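Local coordinates for aldose 1-epimerase (Escherichia coli, PDB 3NRE), which probably interconverts the alpha and beta anomers of an aldose sugar, acting as a mutarotase, at residues V52-R57 with D261-P266; R68-Q73 with E140-G145. All blocks are in the same frame, centred on the assembly; numbering follows the deposited sequence.

Contacts 1 and 2 lie side by side at one end of the antiparallel beta architecture of this mutarotase-like protein, their centres about 9 Å apart and about 14 and 20 Å from the chain's centre. A probable hydrogen bond joins them, from G145 N to P53 O at 2.9 Å, and packing continues the link: P53 CB lies 3.7 Å from F144 CD2, and H263 CD2 lies 4.0 Å from P143 CG. In contact 1, N56 and R57 hold a PEG, probably from the crystallisation liquor, which may mark a pocket, though no substrate site is established here; a PEG also lies near R68. In contact 2 the hairpin of strands 62-65 and 68-71 packs, partly buried, on the start of strand 142-153.

Contact 1 of 2, residues V52-R57 with D261-P266; sequences VPFANR and DDHHRP
H263 turns its imidazole edge onto the face of F54 in a T-shaped (edge-to-face) pair, joining two loops of the mutarotase-like beta-sandwich, those after strands 48-51 and 250-256. Its CE1 leads, 3.6 Å from F54 CD2 and displaced from the ring centre toward the rim. The planes stand 67° apart and the centroids 4.5 Å. F54 meets it by holding CG between its backbone N and carbonyl carbon (chi1 57°). H263 NE2 hydrogen-bonds Y113 OH, which probably helps set the imidazole's rotation, and F63 makes a second edge-to-face pair with it.

Beside the rings a water ties the backbones together. It donates to A55 O at 2.9 Å and to R57 O at 2.8 Å, and accepts from D261 N at 3.2 Å, so two carbonyls and one amide are satisfied at a single point. D261 OD1 comes to 3.5 Å from R57 O, a mere approach of two oxygens; the carboxylate's OD2 is bound by S59 OG.

Further out, the 3-10 turn carrying H263 is braced by a salt bridge from R265 NH1 to D262 OD1, while D262 OD2 takes the amides of A259 and D270. On the other loop, which contains a cis peptide bond between V52 and P53, R57 makes a salt bridge through NE to D79, while R57 NH1 and N56 ND2 both bind O4 of the PEG, consistent with a polar pocket. N56 OD1 accepts R57 N at 2.9 Å, the donor tilted 20° from the carbonyl plane, and takes a weak bond from R57 NH1 at 3.3 Å.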
ATOM      1  N   VAL A  52       1.138   7.337   3.213  1.00 19.27           N
ATOM      2  CA  VAL A  52       1.838   8.183   4.200  1.00 19.99           C
ATOM      3  C   VAL A  52       0.998   9.440   4.403  1.00 19.11           C
ATOM      4  O   VAL A  52       0.534  10.048   3.434  1.00 22.23           O
ATOM      5  CB  VAL A  52       3.266   8.523   3.677  1.00 22.37           C
ATOM      6  CG1 VAL A  52       3.223   9.305   2.297  1.00 21.47           C
ATOM      7  CG2 VAL A  52       3.997   9.343   4.689  1.00 26.57           C
ATOM      8  N   PRO A  53       0.749   9.857   5.664  1.00 20.60           N
ATOM      9  CA  PRO A  53       1.408   9.444   6.903  1.00 23.02           C
ATOM     10  C   PRO A  53       0.675   8.360   7.697  1.00 24.25           C
ATOM     11  O   PRO A  53       1.001   8.107   8.859  1.00 26.06           O
ATOM     12  CB  PRO A  53       1.428  10.754   7.690  1.00 23.85           C
ATOM     13  CG  PRO A  53       0.118  11.387   7.334  1.00 22.95           C
ATOM     14  CD  PRO A  53       0.022  11.114   5.839  1.00 21.19           C
ATOM     15  N   PHE A  54      -0.304   7.716   7.084  1.00 22.38           N
ATOM     16  CA  PHE A  54      -0.868   6.449   7.583  1.00 21.68           C
ATOM     17  C   PHE A  54      -1.683   5.834   6.493  1.00 21.55           C
ATOM     18  O   PHE A  54      -1.872   6.442   5.425  1.00 20.77           O
ATOM     19  CB  PHE A  54      -1.703   6.631   8.862  1.00 23.14           C
ATOM     20  CG  PHE A  54      -2.828   7.589   8.723  1.00 22.72           C
ATOM     21  CD1 PHE A  54      -4.064   7.166   8.318  1.00 22.17           C
ATOM     22  CD2 PHE A  54      -2.683   8.905   9.104  1.00 24.78           C
ATOM     23  CE1 PHE A  54      -5.119   8.057   8.233  1.00 27.86           C
ATOM     24  CE2 PHE A  54      -3.734   9.805   9.020  1.00 24.92           C
ATOM     25  CZ  PHE A  54      -4.958   9.380   8.575  1.00 22.05           C
ATOM     26  N   ALA A  55      -2.106   4.599   6.694  1.00 20.70           N
ATOM     27  CA  ALA A  55      -2.857   3.888   5.673  1.00 19.60           C
ATOM     28  C   ALA A  55      -4.336   3.828   6.037  1.00 20.31           C
ATOM     29  O   ALA A  55      -4.710   3.828   7.233  1.00 21.37           O
ATOM     30  CB  ALA A  55      -2.341   2.473   5.536  1.00 22.01           C
ATOM     31  N   ASN A  56      -5.179   3.739   5.013  1.00 18.18           N
ATOM     32  CA  ASN A  56      -6.599   3.455   5.132  1.00 18.25           C
ATOM     33  C   ASN A  56      -7.322   4.672   5.757  1.00 21.46           C
ATOM     34  O   ASN A  56      -6.955   5.814   5.485  1.00 20.64           O
ATOM     35  CB  ASN A  56      -6.876   2.066   5.824  1.00 21.43           C
ATOM     36  CG  ASN A  56      -8.130   1.398   5.317  1.00 22.90           C
ATOM     37  OD1 ASN A  56      -9.229   1.805   5.688  1.00 25.36           O
ATOM     38  ND2 ASN A  56      -7.994   0.435   4.419  1.00 25.24           N
ATOM     39  N   ARG A  57      -8.376   4.427   6.523  1.00 20.15           N
ATOM     40  CA  ARG A  57      -9.276   5.460   7.007  1.00 18.43           C
ATOM     41  C   ARG A  57      -9.277   5.490   8.534  1.00 20.15           C
ATOM     42  O   ARG A  57      -9.007   4.456   9.153  1.00 21.14           O
ATOM     43  CB  ARG A  57     -10.694   5.068   6.594  1.00 19.14           C
ATOM     44  CG  ARG A  57     -10.901   4.906   5.072  1.00 16.66           C
ATOM     45  CD  ARG A  57     -12.216   4.328   4.703  1.00 19.91           C
ATOM     46  NE  ARG A  57     -12.343   4.232   3.224  1.00 19.92           N
ATOM     47  CZ  ARG A  57     -11.835   3.268   2.466  1.00 20.92           C
ATOM     48  NH1 ARG A  57     -11.184   2.248   3.015  1.00 22.72           N
ATOM     49  NH2 ARG A  57     -11.998   3.346   1.137  1.00 22.75           N
ATOM     50  N   ASP A 261      -7.715   1.758  11.914  1.00 24.50           N
ATOM     51  CA  ASP A 261      -8.335   2.386  13.085  1.00 24.25           C
ATOM     52  C   ASP A 261      -7.435   2.289  14.314  1.00 23.27           C
ATOM     53  O   ASP A 261      -7.904   2.404  15.426  1.00 26.68           O
ATOM     54  CB  ASP A 261      -9.741   1.817  13.395  1.00 26.53           C
ATOM     55  CG  ASP A 261     -10.879   2.714  12.909  1.00 29.52           C
ATOM     56  OD1 ASP A 261     -10.584   3.694  12.210  1.00 25.88           O
ATOM     57  OD2 ASP A 261     -12.068   2.433  13.287  1.00 27.73           O
ATOM     58  N   ASP A 262      -6.116   2.100  14.114  1.00 22.54           N
ATOM     59  CA  ASP A 262      -5.205   2.108  15.253  1.00 22.95           C
ATOM     60  C   ASP A 262      -5.221   3.475  15.930  1.00 24.80           C
ATOM     61  O   ASP A 262      -4.904   3.592  17.102  1.00 26.93           O
ATOM     62  CB  ASP A 262      -3.781   1.748  14.845  1.00 25.87           C
ATOM     63  CG  ASP A 262      -3.429   0.278  15.079  1.00 29.14           C
ATOM     64  OD1 ASP A 262      -4.177  -0.476  15.740  1.00 28.74           O
ATOM     65  OD2 ASP A 262      -2.310  -0.089  14.648  1.00 28.35           O
ATOM     66  N   HIS A 263      -5.627   4.517  15.211  1.00 24.27           N
ATOM     67  CA  HIS A 263      -5.732   5.842  15.842  1.00 23.62           C
ATOM     68  C   HIS A 263      -6.690   5.837  17.067  1.00 23.76           C
ATOM     69  O   HIS A 263      -6.623   6.722  17.911  1.00 26.43           O
ATOM     70  CB  HIS A 263      -6.250   6.884  14.858  1.00 25.34           C
ATOM     71  CG  HIS A 263      -5.218   7.407  13.925  1.00 21.62           C
ATOM     72  ND1 HIS A 263      -4.812   6.727  12.803  1.00 24.61           N
ATOM     73  CD2 HIS A 263      -4.544   8.584  13.918  1.00 24.89           C
ATOM     74  CE1 HIS A 263      -3.932   7.451  12.147  1.00 24.75           C
ATOM     75  NE2 HIS A 263      -3.760   8.588  12.790  1.00 26.39           N
ATOM     76  N   HIS A 264      -7.584   4.847  17.102  1.00 25.72           N
ATOM     77  CA  HIS A 264      -8.562   4.687  18.185  0.50 25.99           C
ATOM     78  C   HIS A 264      -8.161   3.716  19.294  1.00 27.89           C
ATOM     79  O   HIS A 264      -8.870   3.591  20.292  1.00 30.30           O
ATOM     80  CB  HIS A 264      -9.901   4.218  17.621  0.50 25.30           C
ATOM     81  CG  HIS A 264     -10.514   5.192  16.667  0.50 22.84           C
ATOM     82  ND1 HIS A 264     -11.239   4.795  15.563  0.50 26.11           N
ATOM     83  CD2 HIS A 264     -10.489   6.543  16.643  0.50 23.57           C
ATOM     84  CE1 HIS A 264     -11.635   5.871  14.901  0.50 23.62           C
ATOM     85  NE2 HIS A 264     -11.191   6.940  15.534  0.50 27.15           N
ATOM     86  N   ARG A 265      -7.033   3.035  19.136  1.00 28.31           N
ATOM     87  CA  ARG A 265      -6.601   2.010  20.110  1.00 30.27           C
ATOM     88  C   ARG A 265      -5.634   2.633  21.126  1.00 30.29           C
ATOM     89  O   ARG A 265      -5.091   3.709  20.872  1.00 31.66           O
ATOM     90  CB  ARG A 265      -5.907   0.859  19.381  1.00 31.77           C
ATOM     91  CG  ARG A 265      -6.801   0.071  18.549  1.00 32.02           C
ATOM     92  CD  ARG A 265      -6.273  -1.267  18.102  1.00 38.55           C
ATOM     93  NE  ARG A 265      -7.356  -1.867  17.316  1.00 41.11           N
ATOM     94  CZ  ARG A 265      -7.543  -1.680  16.010  1.00 35.83           C
ATOM     95  NH1 ARG A 265      -6.701  -0.956  15.308  1.00 31.01           N
ATOM     96  NH2 ARG A 265      -8.593  -2.220  15.404  1.00 44.23           N
ATOM     97  N   PRO A 266      -5.407   1.960  22.272  1.00 36.95           N
ATOM     98  CA  PRO A 266      -4.477   2.588  23.220  1.00 38.85           C
ATOM     99  C   PRO A 266      -3.063   2.818  22.664  1.00 38.64           C
ATOM    100  O   PRO A 266      -2.500   1.960  21.935  1.00 38.70           O
ATOM    101  CB  PRO A 266      -4.432   1.604  24.401  1.00 41.10           C
ATOM    102  CG  PRO A 266      -5.726   0.825  24.306  1.00 42.40           C
ATOM    103  CD  PRO A 266      -6.068   0.761  22.832  1.00 39.34           C
TER
HETATM  104  O   HOH W   1      -6.469   3.390   9.470  1.00 23.67           O

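Contact 2 of 2, residues R68-Q73 with E140-G145; sequences REYQLQ and ETLPFG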
ATOM      1  N   ARG A  68      -5.692  15.640  22.871  1.00 43.15           N
ATOM      2  CA  ARG A  68      -6.186  16.681  21.961  1.00 42.34           C
ATOM      3  C   ARG A  68      -6.970  16.050  20.804  1.00 38.09           C
ATOM      4  O   ARG A  68      -6.568  14.994  20.294  1.00 36.02           O
ATOM      5  CB  ARG A  68      -5.041  17.551  21.451  1.00 45.73           C
ATOM      6  CG  ARG A  68      -5.420  18.491  20.305  1.00 49.05           C
ATOM      7  CD  ARG A  68      -4.380  19.613  20.128  1.00 60.99           C
ATOM      8  NE  ARG A  68      -4.471  20.246  18.813  1.00 54.93           N
ATOM      9  CZ  ARG A  68      -3.507  20.979  18.255  1.00 63.51           C
ATOM     10  NH1 ARG A  68      -2.358  21.193  18.892  1.00 64.18           N
ATOM     11  NH2 ARG A  68      -3.685  21.497  17.038  1.00 60.75           N
ATOM     12  N   GLU A  69      -8.093  16.694  20.441  1.00 36.85           N
ATOM     13  CA  GLU A  69      -9.008  16.180  19.410  1.00 37.65           C
ATOM     14  C   GLU A  69      -8.575  16.732  18.054  1.00 34.86           C
ATOM     15  O   GLU A  69      -8.473  17.933  17.886  1.00 36.93           O
ATOM     16  CB  GLU A  69     -10.467  16.556  19.728  1.00 37.29           C
ATOM     17  CG  GLU A  69     -11.537  16.245  18.623  1.00 41.45           C
ATOM     18  CD  GLU A  69     -12.098  14.809  18.632  1.00 44.68           C
ATOM     19  OE1 GLU A  69     -11.721  13.970  19.490  1.00 43.17           O
ATOM     20  OE2 GLU A  69     -12.934  14.508  17.746  1.00 38.72           O
ATOM     21  N   TYR A  70      -8.299  15.839  17.100  1.00 30.12           N
ATOM     22  CA  TYR A  70      -7.875  16.228  15.774  1.00 28.37           C
ATOM     23  C   TYR A  70      -8.982  15.809  14.806  1.00 29.60           C
ATOM     24  O   TYR A  70      -9.601  14.749  14.999  1.00 29.69           O
ATOM     25  CB  TYR A  70      -6.584  15.506  15.393  1.00 26.76           C
ATOM     26  CG  TYR A  70      -5.376  16.001  16.139  1.00 28.08           C
ATOM     27  CD1 TYR A  70      -4.715  17.132  15.721  1.00 31.60           C
ATOM     28  CD2 TYR A  70      -4.941  15.352  17.283  1.00 32.15           C
ATOM     29  CE1 TYR A  70      -3.609  17.590  16.413  1.00 35.17           C
ATOM     30  CE2 TYR A  70      -3.827  15.808  17.991  1.00 35.65           C
ATOM     31  CZ  TYR A  70      -3.182  16.916  17.542  1.00 35.52           C
ATOM     32  OH  TYR A  70      -2.068  17.384  18.216  1.00 43.39           O
ATOM     33  N   GLN A  71      -9.218  16.621  13.776  1.00 27.69           N
ATOM     34  CA  GLN A  71     -10.277  16.317  12.793  1.00 27.26           C
ATOM     35  C   GLN A  71      -9.743  16.402  11.385  1.00 27.17           C
ATOM     36  O   GLN A  71      -8.980  17.301  11.049  1.00 26.48           O
ATOM     37  CB  GLN A  71     -11.501  17.194  12.998  1.00 29.00           C
ATOM     38  CG  GLN A  71     -11.979  17.035  14.449  1.00 31.00           C
ATOM     39  CD  GLN A  71     -13.354  17.616  14.777  1.00 40.59           C
ATOM     40  OE1 GLN A  71     -13.862  18.495  14.069  1.00 40.42           O
ATOM     41  NE2 GLN A  71     -13.954  17.123  15.875  1.00 44.64           N
ATOM     42  N   LEU A  72     -10.095  15.402  10.590  1.00 22.92           N
ATOM     43  CA  LEU A  72      -9.628  15.263   9.225  1.00 22.94           C
ATOM     44  C   LEU A  72     -10.755  15.591   8.270  1.00 22.72           C
ATOM     45  O   LEU A  72     -11.939  15.428   8.619  1.00 26.60           O
ATOM     46  CB  LEU A  72      -9.232  13.796   8.956  1.00 23.16           C
ATOM     47  CG  LEU A  72      -8.070  13.199   9.753  1.00 25.30           C
ATOM     48  CD1 LEU A  72      -8.079  11.651   9.867  1.00 24.49           C
ATOM     49  CD2 LEU A  72      -6.705  13.691   9.194  1.00 24.07           C
ATOM     50  N   GLN A  73     -10.422  16.014   7.066  1.00 24.18           N
ATOM     51  CA  GLN A  73     -11.435  16.335   6.049  1.00 23.52           C
ATOM     52  C   GLN A  73     -11.226  15.405   4.886  1.00 23.48           C
ATOM     53  O   GLN A  73     -10.086  15.056   4.591  1.00 22.75           O
ATOM     54  CB  GLN A  73     -11.278  17.766   5.514  1.00 28.61           C
ATOM     55  CG  GLN A  73     -11.550  18.800   6.566  1.00 31.85           C
ATOM     56  CD  GLN A  73     -11.449  20.218   6.017  1.00 40.06           C
ATOM     57  OE1 GLN A  73     -10.357  20.698   5.666  1.00 44.00           O
ATOM     58  NE2 GLN A  73     -12.581  20.892   5.938  1.00 44.00           N
ATOM     59  N   GLU A 140       3.732  19.248  17.071  1.00 41.26           N
ATOM     60  CA  GLU A 140       3.374  18.237  18.075  1.00 39.73           C
ATOM     61  C   GLU A 140       3.636  16.798  17.631  1.00 39.94           C
ATOM     62  O   GLU A 140       3.534  16.468  16.436  1.00 37.10           O
ATOM     63  CB  GLU A 140       1.866  18.345  18.394  1.00 44.43           C
ATOM     64  CG  GLU A 140       1.381  19.734  18.791  1.00 48.01           C
ATOM     65  CD  GLU A 140       1.908  20.183  20.157  1.00 67.78           C
ATOM     66  OE1 GLU A 140       2.546  19.369  20.878  1.00 69.35           O
ATOM     67  OE2 GLU A 140       1.678  21.364  20.511  1.00 71.11           O
ATOM     68  N   THR A 141       3.915  15.937  18.605  1.00 38.31           N
ATOM     69  CA  THR A 141       4.026  14.495  18.367  1.00 37.41           C
ATOM     70  C   THR A 141       2.696  13.910  17.851  1.00 37.08           C
ATOM     71  O   THR A 141       1.664  14.215  18.433  1.00 36.14           O
ATOM     72  CB  THR A 141       4.345  13.801  19.684  1.00 38.19           C
ATOM     73  OG1 THR A 141       5.572  14.319  20.176  1.00 44.30           O
ATOM     74  CG2 THR A 141       4.439  12.273  19.508  1.00 39.08           C
ATOM     75  N   LEU A 142       2.744  13.116  16.758  1.00 33.94           N
ATOM     76  CA  LEU A 142       1.561  12.415  16.186  1.00 31.92           C
ATOM     77  C   LEU A 142       1.923  10.987  15.839  1.00 31.31           C
ATOM     78  O   LEU A 142       3.116  10.661  15.747  1.00 32.72           O
ATOM     79  CB  LEU A 142       1.044  13.136  14.956  1.00 28.46           C
ATOM     80  CG  LEU A 142       0.323  14.470  15.176  1.00 30.96           C
ATOM     81  CD1 LEU A 142       0.051  15.200  13.867  1.00 32.18           C
ATOM     82  CD2 LEU A 142      -0.999  14.262  15.913  1.00 31.86           C
ATOM     83  N   PRO A 143       0.925  10.104  15.703  1.00 28.46           N
ATOM     84  CA  PRO A 143       1.201   8.704  15.393  1.00 30.24           C
ATOM     85  C   PRO A 143       1.205   8.442  13.881  1.00 28.01           C
ATOM     86  O   PRO A 143       0.268   8.841  13.167  1.00 28.05           O
ATOM     87  CB  PRO A 143       0.061   7.969  16.129  1.00 31.15           C
ATOM     88  CG  PRO A 143      -1.102   8.868  15.960  1.00 30.39           C
ATOM     89  CD  PRO A 143      -0.481  10.280  16.125  1.00 27.57           C
ATOM     90  N   PHE A 144       2.288   7.813  13.416  1.00 25.87           N
ATOM     91  CA  PHE A 144       2.575   7.626  12.017  1.00 25.92           C
ATOM     92  C   PHE A 144       2.580   6.168  11.598  1.00 27.55           C
ATOM     93  O   PHE A 144       2.886   5.241  12.360  1.00 28.26           O
ATOM     94  CB  PHE A 144       3.938   8.235  11.643  1.00 29.36           C
ATOM     95  CG  PHE A 144       3.949   9.766  11.501  1.00 26.06           C
ATOM     96  CD1 PHE A 144       3.943  10.571  12.613  1.00 28.98           C
ATOM     97  CD2 PHE A 144       4.095  10.384  10.262  1.00 27.64           C
ATOM     98  CE1 PHE A 144       3.965  11.939  12.494  1.00 24.53           C
ATOM     99  CE2 PHE A 144       4.141  11.794  10.150  1.00 26.48           C
ATOM    100  CZ  PHE A 144       4.116  12.548  11.260  1.00 29.61           C
ATOM    101  N   GLY A 145       2.291   5.988  10.332  1.00 24.73           N
ATOM    102  CA  GLY A 145       2.475   4.686   9.710  1.00 26.37           C
ATOM    103  C   GLY A 145       2.808   4.852   8.227  1.00 25.59           C
ATOM    104  O   GLY A 145       2.691   5.922   7.678  1.00 25.72           O
TER
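The Y70 ring is covered on both faces: L142 CD2 sits over one, 3.7 Å above the plane, and R68 CG lies over the opposite one, both shifted toward the rim. The L142 methyl makes a CH-pi contact, 4.1 Å from the ring centroid and 23° off the normal, and is nearest CZ and CE2 at the phenol end. R68 runs on past the ring as an extended chain, its CG anti to the backbone N (chi1 169°), and its guanidinium ends beyond the ring's margin, with Y70 CE1 against one of its faces. At the outer end of the ring Y70 OH meets the aliphatic CB of E140 at 4.1 Å.

This places the hairpin of strands 62-65 and 68-71 against the start of strand 142-153. F63 and W65, from the partner strand of the hairpin, also pack on Y70, while L142 pairs through its backbone with L274. With the phenol ring cut back to an alanine here, the L142 methyl would probably lose its aromatic partner and the R68 chain the surface it lies along.

At the exposed rim the R68 and E140 side chains cross at about a right angle, R68 NH1 coming 4.0 Å from E140 CG, with guanidinium and carboxylate planes 75° apart. R68 NH1 stays 4.4 Å from E140 OE2, too far for direct ion pairing, so the opposite charges probably add only a mild, solvent-screened attraction, and the contact probably rests mainly on the packing of the L142 methyl against the ring.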